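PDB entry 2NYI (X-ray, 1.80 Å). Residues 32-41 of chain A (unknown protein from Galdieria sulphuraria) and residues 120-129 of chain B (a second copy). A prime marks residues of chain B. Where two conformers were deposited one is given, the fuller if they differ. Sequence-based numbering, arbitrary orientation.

Chain A, residues 32-41: NVESSRMACL
Chain B (120-129) NIVELETETL

At the centre of this antiparallel strand pair between two copies of one protein, two hydroxyls meet across the dimer seam: Ser36 OG lies 2.7 Å from Thr126′ OG1 in a hydrogen bond that either could donate. Both side chains are buried, on the same face of the sheet, and both take chi1 p (62° and 72°); the pairing gives each buried hydroxyl a polar partner, and Thr126′ OG1 has a second in water 1. Residues 32-41 and 120-129′ are both strands, their axes 4.5 Å apart at closest approach and their N-to-C directions 158° apart. Most residues have extended beta conformations (Ser36 -156/151, Arg37 -138/127, Thr126′ -128/156); Glu34 (-78/-46) and Val122′ (-96/-39) depart from this.

The register pairs Ser36 with Thr126′ (CA-CA 5.0 Å) and Met38 with Leu124′ (5.1 Å) as hydrogen-bonded pairs, with Arg37 and Glu125′ (4.5 Å) as the non-hydrogen-bonded pair between them. Ser36 N donates to Thr126′ O and Thr126′ N to Ser36 O, each at 3.0 Å. Met38 N donates to Leu124′ O at 2.8 Å, but the return bond, Leu124′ N to Met38 O, is weak at 3.4 Å. Beyond it the strands spread, and water 3 bridges the gap, accepting from Cys40 N (2.9 Å) and donating to Val122′ O (2.5 Å). Near the other end, Thr128′, chi1 p (47°), points toward the partner strand and its OG1 donates to Glu34 O at 2.7 Å. Water 1 donates to Val33 O at 3.2 Å and hydrogen-bonds Thr126′ OG1 at 2.8 Å.

The Ser36-Thr126′ face continues with Met38 and Leu124′, both buried, where flexible apolar side chains pack without needing polar partners. Met38, a selenomethionine (chi1 t, chi2 -110°, chi3 p), has more of its surface covered by the partner stretch than any other residue here (86 Å²): its CB is 4.0 Å from Leu124′ CB, its SE 4.0 Å from Ile121′ CG2, and its CE reaches to 3.2 Å from Val122′ O. Leu124′ is chi1 t, chi2 137°; Ile121′ is m, t. Leu124′ CD2 also lies 3.8 Å from Ser36 OG, so the leucine packs beside the hydroxyl pair.

Arg37 (m, t, t) and Glu125′ (p, t) occupy the opposite face, where charged groups can reach solvent. Their charges are complementary but form no salt bridge: Arg37 NE is 4.5 Å from Glu125′ OE1, which lies well out of the guanidinium plane. In all, the two stretches bury 602 Å² between them.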

# COMPACT_ATOMS: atom_id res chain seq x y z
N ASN A 32 1.64 -15.55 -13.46
CA ASN A 32 0.35 -15.25 -12.82
C ASN A 32 0.54 -14.43 -11.55
O ASN A 32 1.47 -14.65 -10.79
CB ASN A 32 -0.45 -16.54 -12.50
CG ASN A 32 -1.94 -16.24 -12.09
OD1 ASN A 32 -2.68 -15.57 -12.83
ND2 ASN A 32 -2.36 -16.76 -10.91
N VAL A 33 -0.36 -13.48 -11.34
CA VAL A 33 -0.39 -12.71 -10.10
C VAL A 33 -1.07 -13.57 -9.02
O VAL A 33 -2.26 -13.88 -9.14
CB VAL A 33 -1.15 -11.37 -10.31
CG1 VAL A 33 -1.37 -10.65 -9.00
CG2 VAL A 33 -0.40 -10.46 -11.31
N GLU A 34 -0.33 -13.99 -7.99
CA GLU A 34 -0.92 -14.69 -6.83
C GLU A 34 -1.61 -13.68 -5.89
O GLU A 34 -2.72 -13.90 -5.41
CB GLU A 34 0.14 -15.49 -6.06
CG GLU A 34 -0.37 -16.08 -4.72
CD GLU A 34 0.68 -16.90 -3.93
OE1 GLU A 34 1.79 -17.19 -4.45
OE2 GLU A 34 0.37 -17.25 -2.76
N SER A 35 -0.92 -12.58 -5.60
CA SER A 35 -1.49 -11.55 -4.73
C SER A 35 -0.75 -10.26 -4.97
O SER A 35 0.36 -10.28 -5.50
CB SER A 35 -1.40 -11.96 -3.26
OG SER A 35 -0.06 -12.25 -2.93
N SER A 36 -1.37 -9.14 -4.58
CA SER A 36 -0.77 -7.83 -4.79
C SER A 36 -1.31 -6.81 -3.80
O SER A 36 -2.47 -6.89 -3.34
CB SER A 36 -0.97 -7.35 -6.23
OG SER A 36 -2.35 -7.21 -6.50
N ARG A 37 -0.48 -5.83 -3.49
CA ARG A 37 -0.91 -4.71 -2.68
C ARG A 37 -0.31 -3.47 -3.32
O ARG A 37 0.89 -3.43 -3.54
CB ARG A 37 -0.40 -4.87 -1.26
CG ARG A 37 -1.09 -6.05 -0.54
CD ARG A 37 -0.78 -6.14 0.92
NE ARG A 37 -1.70 -7.08 1.57
CZ ARG A 37 -1.68 -7.36 2.87
NH1 ARG A 37 -0.79 -6.81 3.68
NH2 ARG A 37 -2.57 -8.22 3.37
N MSE A 38 -1.14 -2.47 -3.61
CA MSE A 38 -0.67 -1.27 -4.29
C MSE A 38 -1.14 -0.03 -3.55
O MSE A 38 -2.32 0.06 -3.16
CB MSE A 38 -1.19 -1.25 -5.74
CG MSE A 38 -0.80 0.01 -6.51
SE MSE A 38 -2.36 1.17 -6.86
CE MSE A 38 -2.70 1.79 -5.48
N ALA A 39 -0.22 0.91 -3.41
CA ALA A 39 -0.46 2.16 -2.70
C ALA A 39 0.01 3.32 -3.56
O ALA A 39 1.04 3.25 -4.23
CB ALA A 39 0.27 2.17 -1.40
N CYS A 40 -0.85 4.34 -3.68
CA CYS A 40 -0.53 5.57 -4.38
C CYS A 40 -0.80 6.73 -3.43
O CYS A 40 -1.81 6.74 -2.73
CB CYS A 40 -1.39 5.75 -5.64
SG CYS A 40 -0.84 4.92 -7.14
N LEU A 41 0.11 7.70 -3.41
CA LEU A 41 -0.03 8.89 -2.57
C LEU A 41 0.90 9.99 -3.05
O LEU A 41 2.05 9.71 -3.40
CB LEU A 41 0.27 8.54 -1.11
CG LEU A 41 0.09 9.67 -0.06
CD1 LEU A 41 -1.39 9.97 0.16
CD2 LEU A 41 0.77 9.35 1.27
N ASN B 120 -8.12 6.72 -12.56
CA ASN B 120 -6.95 6.65 -11.68
C ASN B 120 -7.21 5.55 -10.67
O ASN B 120 -8.29 5.47 -10.10
CB ASN B 120 -6.73 7.98 -10.95
CG ASN B 120 -6.61 9.17 -11.90
OD1 ASN B 120 -5.56 9.37 -12.53
ND2 ASN B 120 -7.67 9.96 -12.00
N ILE B 121 -6.24 4.67 -10.46
CA ILE B 121 -6.35 3.66 -9.39
C ILE B 121 -5.68 4.24 -8.15
O ILE B 121 -4.51 4.65 -8.19
CB ILE B 121 -5.73 2.28 -9.79
CG1 ILE B 121 -6.32 1.80 -11.13
CG2 ILE B 121 -5.94 1.24 -8.68
CD1 ILE B 121 -5.81 0.39 -11.60
N VAL B 122 -6.46 4.34 -7.07
CA VAL B 122 -5.99 4.92 -5.82
C VAL B 122 -5.52 3.85 -4.83
O VAL B 122 -4.54 4.06 -4.11
CB VAL B 122 -7.10 5.80 -5.16
CG1 VAL B 122 -6.63 6.34 -3.82
CG2 VAL B 122 -7.46 6.96 -6.09
N GLU B 123 -6.24 2.73 -4.78
CA GLU B 123 -5.89 1.60 -3.90
C GLU B 123 -6.18 0.32 -4.67
O GLU B 123 -7.14 0.29 -5.46
CB GLU B 123 -6.81 1.57 -2.67
CG GLU B 123 -6.75 2.78 -1.73
CD GLU B 123 -7.89 2.77 -0.71
OE1 GLU B 123 -8.25 3.86 -0.21
OE2 GLU B 123 -8.42 1.68 -0.40
N LEU B 124 -5.39 -0.72 -4.45
CA LEU B 124 -5.66 -2.00 -5.15
C LEU B 124 -5.06 -3.12 -4.37
O LEU B 124 -3.90 -3.04 -3.90
CB LEU B 124 -5.08 -1.97 -6.58
CG LEU B 124 -5.38 -3.18 -7.48
CD1 LEU B 124 -5.74 -2.73 -8.90
CD2 LEU B 124 -4.15 -4.05 -7.44
N GLU B 125 -5.85 -4.17 -4.19
CA GLU B 125 -5.27 -5.40 -3.68
C GLU B 125 -5.93 -6.61 -4.33
O GLU B 125 -7.13 -6.58 -4.64
CB GLU B 125 -5.26 -5.44 -2.15
CG GLU B 125 -6.50 -5.85 -1.42
CD GLU B 125 -6.18 -6.12 0.07
OE1 GLU B 125 -5.74 -5.18 0.77
OE2 GLU B 125 -6.36 -7.27 0.53
N THR B 126 -5.12 -7.63 -4.60
CA THR B 126 -5.67 -8.87 -5.15
C THR B 126 -5.19 -10.06 -4.32
O THR B 126 -4.15 -9.98 -3.65
CB THR B 126 -5.29 -9.10 -6.64
OG1 THR B 126 -3.91 -9.44 -6.72
CG2 THR B 126 -5.57 -7.83 -7.51
N GLU B 127 -5.95 -11.14 -4.35
CA GLU B 127 -5.54 -12.38 -3.68
C GLU B 127 -6.07 -13.56 -4.46
O GLU B 127 -7.07 -13.45 -5.17
CB GLU B 127 -6.02 -12.44 -2.24
CG GLU B 127 -7.53 -12.42 -2.07
CD GLU B 127 -7.96 -12.43 -0.59
OE1 GLU B 127 -7.12 -12.79 0.29
OE2 GLU B 127 -9.14 -12.10 -0.33
N THR B 128 -5.41 -14.69 -4.29
CA THR B 128 -5.91 -15.95 -4.85
C THR B 128 -6.01 -16.94 -3.68
O THR B 128 -5.15 -16.95 -2.78
CB THR B 128 -5.00 -16.52 -5.96
OG1 THR B 128 -3.63 -16.47 -5.51
CG2 THR B 128 -5.15 -15.72 -7.25
N LEU B 129 -7.07 -17.75 -3.70
CA LEU B 129 -7.38 -18.67 -2.61
C LEU B 129 -7.67 -20.03 -3.23
O LEU B 129 -8.78 -20.27 -3.71
CB LEU B 129 -8.59 -18.18 -1.82
CG LEU B 129 -8.48 -16.73 -1.29
CD1 LEU B 129 -9.82 -16.24 -0.79
CD2 LEU B 129 -7.39 -16.61 -0.20
O HOH W 1 -4.17 -12.20 -7.28
O HOH W 2 -3.22 -9.06 -0.78
O HOH W 3 -3.11 3.58 -2.08